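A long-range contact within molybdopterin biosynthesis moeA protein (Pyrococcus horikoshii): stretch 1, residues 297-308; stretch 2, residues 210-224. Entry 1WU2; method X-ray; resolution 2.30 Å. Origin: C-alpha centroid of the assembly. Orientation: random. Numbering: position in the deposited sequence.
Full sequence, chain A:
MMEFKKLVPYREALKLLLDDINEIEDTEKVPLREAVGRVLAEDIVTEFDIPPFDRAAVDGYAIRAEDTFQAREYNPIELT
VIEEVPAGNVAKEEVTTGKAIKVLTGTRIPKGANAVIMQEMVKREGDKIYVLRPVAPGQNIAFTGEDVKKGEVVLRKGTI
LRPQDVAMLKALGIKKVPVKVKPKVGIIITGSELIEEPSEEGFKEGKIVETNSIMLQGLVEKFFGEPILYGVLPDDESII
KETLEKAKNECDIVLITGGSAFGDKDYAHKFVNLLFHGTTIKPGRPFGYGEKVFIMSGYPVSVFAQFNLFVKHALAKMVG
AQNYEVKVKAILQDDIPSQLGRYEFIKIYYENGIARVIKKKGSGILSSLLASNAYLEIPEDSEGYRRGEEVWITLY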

# COMPACT_ATOMS: atom_id res chain seq x y z
N SER A 297 22.03 5.68 10.43
CA SER A 297 22.92 4.74 11.13
C SER A 297 23.85 3.88 10.26
O SER A 297 24.78 3.27 10.79
CB SER A 297 22.09 3.81 12.01
OG SER A 297 22.54 2.47 11.92
N GLY A 298 23.59 3.79 8.96
CA GLY A 298 24.47 3.05 8.06
C GLY A 298 24.21 1.56 7.89
O GLY A 298 24.54 1.01 6.84
N TYR A 299 23.65 0.91 8.90
CA TYR A 299 23.30 -0.51 8.79
C TYR A 299 21.83 -0.65 8.40
O TYR A 299 20.97 -0.05 9.04
CB TYR A 299 23.64 -1.25 10.08
CG TYR A 299 25.13 -1.56 10.18
CD1 TYR A 299 25.89 -1.12 11.27
CD2 TYR A 299 25.79 -2.25 9.16
CE1 TYR A 299 27.26 -1.39 11.34
CE2 TYR A 299 27.14 -2.52 9.22
CZ TYR A 299 27.88 -2.09 10.31
OH TYR A 299 29.22 -2.36 10.37
N PRO A 300 21.54 -1.41 7.34
CA PRO A 300 20.20 -1.46 6.74
C PRO A 300 19.03 -1.64 7.71
O PRO A 300 18.05 -0.91 7.60
CB PRO A 300 20.28 -2.67 5.81
CG PRO A 300 21.70 -2.74 5.42
CD PRO A 300 22.48 -2.29 6.61
N VAL A 301 19.14 -2.56 8.66
CA VAL A 301 18.06 -2.80 9.61
C VAL A 301 17.80 -1.54 10.44
O VAL A 301 16.66 -1.16 10.68
CB VAL A 301 18.36 -3.99 10.55
CG1 VAL A 301 17.26 -4.15 11.60
CG2 VAL A 301 18.52 -5.28 9.75
N SER A 302 18.88 -0.90 10.87
CA SER A 302 18.81 0.33 11.67
C SER A 302 18.30 1.56 10.89
O SER A 302 17.61 2.40 11.46
CB SER A 302 20.18 0.62 12.28
OG SER A 302 20.15 1.77 13.10
N VAL A 303 18.64 1.66 9.61
CA VAL A 303 18.14 2.74 8.76
C VAL A 303 16.64 2.60 8.53
O VAL A 303 15.92 3.60 8.47
CB VAL A 303 18.86 2.77 7.38
CG1 VAL A 303 18.14 3.68 6.38
CG2 VAL A 303 20.29 3.21 7.55
N PHE A 304 16.16 1.37 8.40
CA PHE A 304 14.75 1.07 8.15
C PHE A 304 13.89 1.51 9.32
O PHE A 304 12.85 2.13 9.13
CB PHE A 304 14.58 -0.43 7.89
CG PHE A 304 13.17 -0.83 7.52
CD1 PHE A 304 12.75 -0.76 6.20
CD2 PHE A 304 12.29 -1.31 8.48
CE1 PHE A 304 11.46 -1.15 5.84
CE2 PHE A 304 11.01 -1.70 8.14
CZ PHE A 304 10.59 -1.62 6.82
N ALA A 305 14.32 1.17 10.53
CA ALA A 305 13.62 1.57 11.75
C ALA A 305 13.63 3.09 11.92
O ALA A 305 12.64 3.68 12.34
CB ALA A 305 14.25 0.90 12.95
N GLN A 306 14.75 3.71 11.57
CA GLN A 306 14.86 5.17 11.64
C GLN A 306 13.97 5.85 10.61
O GLN A 306 13.46 6.93 10.85
CB GLN A 306 16.31 5.59 11.45
CG GLN A 306 17.17 5.38 12.69
CD GLN A 306 18.65 5.57 12.43
OE1 GLN A 306 19.07 5.72 11.28
NE2 GLN A 306 19.44 5.57 13.50
N PHE A 307 13.79 5.21 9.45
CA PHE A 307 12.97 5.79 8.40
C PHE A 307 11.50 5.73 8.80
O PHE A 307 10.78 6.72 8.69
CB PHE A 307 13.18 5.08 7.06
CG PHE A 307 12.34 5.64 5.95
CD1 PHE A 307 12.81 6.66 5.15
CD2 PHE A 307 11.05 5.16 5.75
CE1 PHE A 307 12.02 7.19 4.15
CE2 PHE A 307 10.26 5.69 4.75
CZ PHE A 307 10.73 6.70 3.95
N ASN A 308 11.05 4.57 9.26
CA ASN A 308 9.66 4.37 9.66
C ASN A 308 9.26 5.19 10.88
O ASN A 308 8.12 5.66 10.97
CB ASN A 308 9.38 2.89 9.90
CG ASN A 308 9.15 2.13 8.61
OD1 ASN A 308 8.06 2.19 8.05
ND2 ASN A 308 10.17 1.42 8.14
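Stretch 2, residues 210-224: ETNSIMLQGLVEKFF

How does stretch 2 lie on stretch 1? After Glu210 and Thr211, residues 212-222 form a helix that runs in nearly the same direction as helix 300-308: the N-to-C directions differ by 23°, the signed crossing angle is -23°, and the axes come within 10.7 Å of each other. The N-terminal ends are close, with Pro300 CA 5.9 Å from Asn212 CA, whereas further along Phe307 CA and Leu219 CA are 8.1 Å apart, leaving space that side chains fill. Phe223 then departs from helical backbone angles.

What does Asn212 do where the two helices begin? Its CA-to-CB bond points toward stretch 1, and with chi1 m (-69°) and chi2 at -17° the amide reaches the turn before Pro300. There ND2 donates a weak hydrogen bond to Gly298 O at 2.6 Å, short but bent to 126° at the hydrogen. The same amide is packed among carbon atoms: OD1 lies 3.3 Å from Pro300 CA, and ND2 lies 3.4 Å from Val303 CG2. Beside it, Thr211 CG2 rests 3.9 Å from Pro300 CG.

Which side chains fill the middle of the contact? Met215, a selenomethionine, points toward stretch 1. Chi1 and chi2 are both t, extending the chain, and chi3 turns to p (71°), setting CE 3.5 Å from Pro300 O and 3.7 Å from Val303 CG1. Leu216 starts sideways, but its m,t conformation brings its end nearer, so that CD2 lies 3.7 Å from Val303 CG1 and 4.0 Å from Phe307 CD1. Val303, with chi1 t (167°), thus has CG1 against both residues while CG2 meets Asn212.

How is the large ring of Phe307 accommodated? Its CA-to-CB bond points toward stretch 2, and chi1 t with chi2 at 91° carries the ring to the far part of the helix. Leu219 CB sits over one face, 3.8 Å from the ring centroid and 16° off the normal, a CH-pi contact; Phe307 CZ also approaches Leu219 O to 3.3 Å. Leu219 is m,t, and its CD2 lies 4.2 Å from Phe304 CE1, so this leucine touches both phenylalanines. Phe223, with chi1 m, points toward stretch 1 and places CD2 at the edge of the Phe307 ring, 3.5 Å from Phe307 CE2. The two rings meet obliquely, their planes at 44° and their centroids 5.9 Å apart, and Val220 CG2 adds a contact of 4.1 Å to Phe307 CE1.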

# COMPACT_ATOMS: atom_id res chain seq x y z
N GLU A 210 27.46 -1.32 -0.77
CA GLU A 210 26.57 -0.24 -0.38
C GLU A 210 25.14 -0.64 -0.72
O GLU A 210 24.87 -1.14 -1.81
CB GLU A 210 26.96 1.06 -1.09
CG GLU A 210 26.51 2.32 -0.38
CD GLU A 210 25.01 2.55 -0.48
OE1 GLU A 210 24.45 2.34 -1.57
OE2 GLU A 210 24.40 2.93 0.54
N THR A 211 24.24 -0.41 0.22
CA THR A 211 22.88 -0.92 0.14
C THR A 211 21.80 0.09 0.55
O THR A 211 20.68 0.06 0.04
CB THR A 211 22.81 -2.22 0.99
OG1 THR A 211 23.11 -3.35 0.16
CG2 THR A 211 21.41 -2.51 1.50
N ASN A 212 22.13 1.00 1.47
CA ASN A 212 21.17 1.96 1.99
C ASN A 212 20.68 3.00 0.99
O ASN A 212 19.60 3.55 1.16
CB ASN A 212 21.75 2.69 3.21
CG ASN A 212 21.90 1.78 4.40
OD1 ASN A 212 21.30 0.70 4.47
ND2 ASN A 212 22.71 2.20 5.36
N SER A 213 21.48 3.26 -0.04
CA SER A 213 21.12 4.28 -1.02
C SER A 213 19.87 3.85 -1.78
O SER A 213 18.87 4.55 -1.78
CB SER A 213 22.26 4.53 -2.00
OG SER A 213 21.91 5.59 -2.87
N ILE A 214 19.95 2.68 -2.41
CA ILE A 214 18.84 2.15 -3.19
C ILE A 214 17.61 1.85 -2.33
O ILE A 214 16.48 2.00 -2.79
CB ILE A 214 19.29 0.90 -4.01
CG1 ILE A 214 18.18 0.44 -4.98
CG2 ILE A 214 19.69 -0.26 -3.11
CD1 ILE A 214 17.68 1.51 -5.92
N MSE A 215 17.82 1.45 -1.07
CA MSE A 215 16.70 1.17 -0.17
C MSE A 215 15.98 2.45 0.20
O MSE A 215 14.75 2.49 0.23
CB MSE A 215 17.15 0.45 1.10
CG MSE A 215 15.97 0.04 1.99
SE MSE A 215 16.49 -0.90 3.59
CE MSE A 215 17.29 0.57 4.56
N LEU A 216 16.74 3.50 0.49
CA LEU A 216 16.16 4.80 0.82
C LEU A 216 15.48 5.45 -0.38
O LEU A 216 14.51 6.17 -0.21
CB LEU A 216 17.22 5.73 1.41
CG LEU A 216 17.63 5.43 2.86
CD1 LEU A 216 18.86 6.25 3.23
CD2 LEU A 216 16.49 5.70 3.82
N GLN A 217 15.99 5.20 -1.59
CA GLN A 217 15.36 5.73 -2.80
C GLN A 217 13.93 5.19 -2.92
O GLN A 217 12.99 5.94 -3.09
CB GLN A 217 16.16 5.36 -4.05
CG GLN A 217 17.39 6.23 -4.26
CD GLN A 217 18.41 5.60 -5.19
OE1 GLN A 217 18.20 5.54 -6.40
NE2 GLN A 217 19.52 5.12 -4.62
N GLY A 218 13.79 3.87 -2.81
CA GLY A 218 12.49 3.23 -2.84
C GLY A 218 11.56 3.66 -1.73
O GLY A 218 10.37 3.83 -1.96
N LEU A 219 12.10 3.85 -0.53
CA LEU A 219 11.30 4.18 0.65
C LEU A 219 10.77 5.60 0.56
O LEU A 219 9.63 5.87 0.96
CB LEU A 219 12.13 4.01 1.93
CG LEU A 219 12.35 2.57 2.43
CD1 LEU A 219 13.47 2.55 3.48
CD2 LEU A 219 11.08 1.99 3.01
N VAL A 220 11.60 6.50 0.03
CA VAL A 220 11.21 7.89 -0.18
C VAL A 220 10.14 7.98 -1.26
O VAL A 220 9.19 8.75 -1.13
CB VAL A 220 12.43 8.78 -0.53
CG1 VAL A 220 12.00 10.15 -1.06
CG2 VAL A 220 13.33 8.95 0.68
N GLU A 221 10.29 7.20 -2.33
CA GLU A 221 9.32 7.16 -3.43
C GLU A 221 8.01 6.52 -2.98
O GLU A 221 6.94 6.90 -3.46
CB GLU A 221 9.89 6.41 -4.64
CG GLU A 221 11.03 7.14 -5.34
CD GLU A 221 11.80 6.28 -6.35
OE1 GLU A 221 11.86 5.04 -6.18
OE2 GLU A 221 12.36 6.85 -7.31
N LYS A 222 8.09 5.58 -2.05
CA LYS A 222 6.90 4.94 -1.49
C LYS A 222 6.10 5.96 -0.67
O LYS A 222 4.87 5.91 -0.65
CB LYS A 222 7.29 3.75 -0.62
CG LYS A 222 6.11 3.00 0.01
CD LYS A 222 6.58 1.91 0.96
CE LYS A 222 5.40 1.18 1.58
NZ LYS A 222 5.83 0.02 2.41
N PHE A 223 6.81 6.87 -0.01
CA PHE A 223 6.20 7.85 0.88
C PHE A 223 6.36 9.28 0.38
O PHE A 223 6.96 10.13 1.05
CB PHE A 223 6.76 7.69 2.29
CG PHE A 223 6.28 6.45 3.00
CD1 PHE A 223 4.98 6.37 3.46
CD2 PHE A 223 7.12 5.37 3.18
CE1 PHE A 223 4.52 5.22 4.11
CE2 PHE A 223 6.68 4.22 3.83
CZ PHE A 223 5.37 4.15 4.29
N PHE A 224 5.83 9.53 -0.82
CA PHE A 224 5.48 10.88 -1.31
C PHE A 224 6.63 11.75 -1.83
O PHE A 224 6.37 12.81 -2.39
CB PHE A 224 4.71 11.66 -0.23
CG PHE A 224 3.73 10.82 0.54
CD1 PHE A 224 2.75 10.09 -0.14
CD2 PHE A 224 3.80 10.73 1.92
CE1 PHE A 224 1.85 9.30 0.56
CE2 PHE A 224 2.90 9.94 2.63
CZ PHE A 224 1.92 9.23 1.95